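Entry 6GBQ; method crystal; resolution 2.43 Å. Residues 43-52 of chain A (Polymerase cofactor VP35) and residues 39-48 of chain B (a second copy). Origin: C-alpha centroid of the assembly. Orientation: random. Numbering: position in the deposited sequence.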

# COMPACT_ATOMS: atom_id res chain seq x y z
N MET A 43 -6.54 3.32 -8.70
CA MET A 43 -6.31 2.77 -10.05
C MET A 43 -7.23 1.58 -10.36
O MET A 43 -7.41 1.25 -11.53
CB MET A 43 -4.81 2.48 -10.32
CG MET A 43 -4.30 1.07 -10.04
SD MET A 43 -2.53 0.90 -10.35
CE MET A 43 -2.48 0.85 -12.13
N GLY A 44 -7.81 0.96 -9.34
CA GLY A 44 -8.88 -0.02 -9.53
C GLY A 44 -10.08 0.57 -10.25
O GLY A 44 -10.64 -0.05 -11.16
N LYS A 45 -10.47 1.78 -9.84
CA LYS A 45 -11.52 2.54 -10.52
C LYS A 45 -11.15 2.83 -11.99
O LYS A 45 -11.95 2.62 -12.89
CB LYS A 45 -11.76 3.86 -9.78
CG LYS A 45 -12.94 4.69 -10.27
CD LYS A 45 -13.09 5.97 -9.44
CE LYS A 45 -13.62 5.68 -8.04
NZ LYS A 45 -13.95 6.93 -7.30
N VAL A 46 -9.93 3.31 -12.20
CA VAL A 46 -9.47 3.72 -13.53
C VAL A 46 -9.29 2.51 -14.46
O VAL A 46 -9.50 2.63 -15.65
CB VAL A 46 -8.15 4.56 -13.47
CG1 VAL A 46 -7.76 5.10 -14.84
CG2 VAL A 46 -8.30 5.73 -12.49
N ILE A 47 -8.90 1.36 -13.90
CA ILE A 47 -8.83 0.10 -14.64
C ILE A 47 -10.22 -0.29 -15.15
O ILE A 47 -10.37 -0.66 -16.32
CB ILE A 47 -8.19 -1.05 -13.82
CG1 ILE A 47 -6.67 -0.85 -13.74
CG2 ILE A 47 -8.44 -2.41 -14.45
CD1 ILE A 47 -5.97 -1.70 -12.70
N SER A 48 -11.23 -0.18 -14.29
CA SER A 48 -12.62 -0.47 -14.69
C SER A 48 -13.12 0.47 -15.77
O SER A 48 -13.81 0.03 -16.69
CB SER A 48 -13.57 -0.44 -13.50
OG SER A 48 -13.30 -1.51 -12.63
N SER A 49 -12.78 1.75 -15.68
CA SER A 49 -13.27 2.71 -16.67
C SER A 49 -12.56 2.47 -18.01
O SER A 49 -13.18 2.51 -19.07
CB SER A 49 -13.13 4.15 -16.17
OG SER A 49 -11.97 4.75 -16.68
N LEU A 50 -11.26 2.20 -17.95
CA LEU A 50 -10.48 1.75 -19.10
C LEU A 50 -11.05 0.48 -19.76
O LEU A 50 -11.05 0.37 -20.98
CB LEU A 50 -9.03 1.51 -18.70
CG LEU A 50 -8.07 1.16 -19.84
CD1 LEU A 50 -6.78 1.94 -19.74
CD2 LEU A 50 -7.72 -0.30 -19.82
N ASN A 51 -11.50 -0.46 -18.94
CA ASN A 51 -12.10 -1.68 -19.47
C ASN A 51 -13.27 -1.36 -20.42
O ASN A 51 -13.28 -1.82 -21.56
CB ASN A 51 -12.55 -2.61 -18.35
CG ASN A 51 -12.97 -3.98 -18.86
OD1 ASN A 51 -12.23 -4.63 -19.58
ND2 ASN A 51 -14.17 -4.40 -18.50
N ARG A 52 -14.23 -0.57 -19.95
CA ARG A 52 -15.42 -0.27 -20.75
C ARG A 52 -15.15 0.64 -21.95
O ARG A 52 -15.73 0.43 -23.01
CB ARG A 52 -16.60 0.21 -19.89
CG ARG A 52 -16.42 1.48 -19.08
CD ARG A 52 -17.71 1.84 -18.33
NE ARG A 52 -17.45 2.24 -16.94
CZ ARG A 52 -16.91 3.39 -16.54
NH1 ARG A 52 -16.54 4.33 -17.42
NH2 ARG A 52 -16.71 3.61 -15.24
N PRO B 39 -9.59 -5.24 -3.79
CA PRO B 39 -10.29 -5.28 -5.10
C PRO B 39 -9.40 -5.21 -6.35
O PRO B 39 -9.78 -5.71 -7.42
CB PRO B 39 -11.23 -4.06 -5.05
CG PRO B 39 -10.72 -3.20 -3.96
CD PRO B 39 -10.12 -4.15 -2.95
N ILE B 40 -8.23 -4.59 -6.21
CA ILE B 40 -7.26 -4.42 -7.29
C ILE B 40 -6.45 -5.71 -7.53
O ILE B 40 -5.99 -5.93 -8.65
CB ILE B 40 -6.33 -3.21 -6.99
CG1 ILE B 40 -7.17 -1.92 -6.90
CG2 ILE B 40 -5.27 -3.03 -8.06
CD1 ILE B 40 -6.55 -0.80 -6.10
N GLN B 41 -6.33 -6.57 -6.52
CA GLN B 41 -5.42 -7.74 -6.57
C GLN B 41 -5.64 -8.72 -7.73
O GLN B 41 -4.70 -9.36 -8.20
CB GLN B 41 -5.43 -8.51 -5.23
CG GLN B 41 -4.68 -7.79 -4.10
CD GLN B 41 -4.28 -8.70 -2.94
OE1 GLN B 41 -4.53 -8.38 -1.77
NE2 GLN B 41 -3.63 -9.82 -3.25
N ASP B 42 -6.89 -8.83 -8.20
CA ASP B 42 -7.26 -9.77 -9.26
C ASP B 42 -7.43 -9.12 -10.65
O ASP B 42 -7.92 -9.78 -11.58
CB ASP B 42 -8.51 -10.60 -8.85
CG ASP B 42 -9.70 -9.73 -8.38
OD1 ASP B 42 -9.58 -8.49 -8.30
OD2 ASP B 42 -10.76 -10.32 -8.07
N MET B 43 -6.98 -7.88 -10.81
CA MET B 43 -7.21 -7.10 -12.05
C MET B 43 -6.10 -7.21 -13.10
O MET B 43 -6.19 -6.56 -14.15
CB MET B 43 -7.47 -5.64 -11.71
CG MET B 43 -8.80 -5.40 -11.01
SD MET B 43 -9.11 -3.63 -10.87
CE MET B 43 -10.78 -3.62 -10.22
N GLY B 44 -5.07 -8.01 -12.84
CA GLY B 44 -4.11 -8.40 -13.87
C GLY B 44 -4.74 -9.14 -15.05
O GLY B 44 -4.30 -8.99 -16.19
N LYS B 45 -5.78 -9.95 -14.78
CA LYS B 45 -6.48 -10.69 -15.83
C LYS B 45 -7.32 -9.77 -16.74
O LYS B 45 -7.44 -10.04 -17.94
CB LYS B 45 -7.33 -11.83 -15.24
CG LYS B 45 -8.64 -11.38 -14.61
CD LYS B 45 -9.16 -12.36 -13.57
CE LYS B 45 -10.27 -11.75 -12.72
NZ LYS B 45 -10.48 -12.43 -11.41
N VAL B 46 -7.89 -8.70 -16.19
CA VAL B 46 -8.64 -7.71 -16.98
C VAL B 46 -7.70 -7.01 -17.96
O VAL B 46 -8.02 -6.85 -19.14
CB VAL B 46 -9.35 -6.65 -16.08
CG1 VAL B 46 -9.90 -5.48 -16.90
CG2 VAL B 46 -10.47 -7.28 -15.28
N ILE B 47 -6.54 -6.61 -17.44
CA ILE B 47 -5.52 -5.95 -18.25
C ILE B 47 -5.04 -6.92 -19.34
O ILE B 47 -4.86 -6.51 -20.49
CB ILE B 47 -4.31 -5.50 -17.39
CG1 ILE B 47 -4.73 -4.44 -16.35
CG2 ILE B 47 -3.17 -4.96 -18.27
CD1 ILE B 47 -4.99 -3.06 -16.89
N SER B 48 -4.83 -8.19 -18.97
CA SER B 48 -4.41 -9.24 -19.91
C SER B 48 -5.41 -9.45 -21.04
O SER B 48 -5.01 -9.67 -22.18
CB SER B 48 -4.19 -10.58 -19.20
OG SER B 48 -3.09 -10.51 -18.31

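The contact between the two copies of VP35 is built around Ile A47 and Met B43, which lose 76 and 64 Å² respectively to the opposing stretch out of 392 Å² buried in total. No hydrogen bond crosses between the stretches, so the association here rests on packing. The helix of chain A and the helix that begins at Gly B44 run in broadly the same direction, at 28° to one another, with their axes 10.6 Å apart at closest approach.

Ile A47 directs its CA-to-CB bond toward chain B and meets three apolar side chains. Its CG2 lies 3.8 Å from Met B43 SD and 4.2 Å from Val B46 CG1, while its CG1 approaches Ile B47 CD1 at 4.2 Å. Ile B47 leaves its backbone sideways, yet the end of its side chain comes nearer and completes this cluster.

Met B43 closes the type I turn that starts at Ile B40, its N bonding to Ile B40 O at 3.1 Å. With chi1 m and both chi2 and chi3 t, its side chain is extended across the interface, and the terminal CE reaches 3.7 Å from Gly A44 O and 4.1 Å from Ser A48 OG. That hydroxyl makes a weak hydrogen bond to Gly A44 O (OG to O, 3.4 Å) within its own helix.

At Gly A44 the backbones come close, its CA lying 5.2 Å from Ile B40 CA. The absence of a side chain permits this: Ile B40 CG1 sits 3.7 Å from Gly A44 CA, and an ideal CB would fall 2.8 Å from that same CG1, a clash. One helical turn beyond Ile A47, Asn A51 OD1 packs 3.7 Å from Val B46 CG1, a van der Waals contact that extends the interface along chain A.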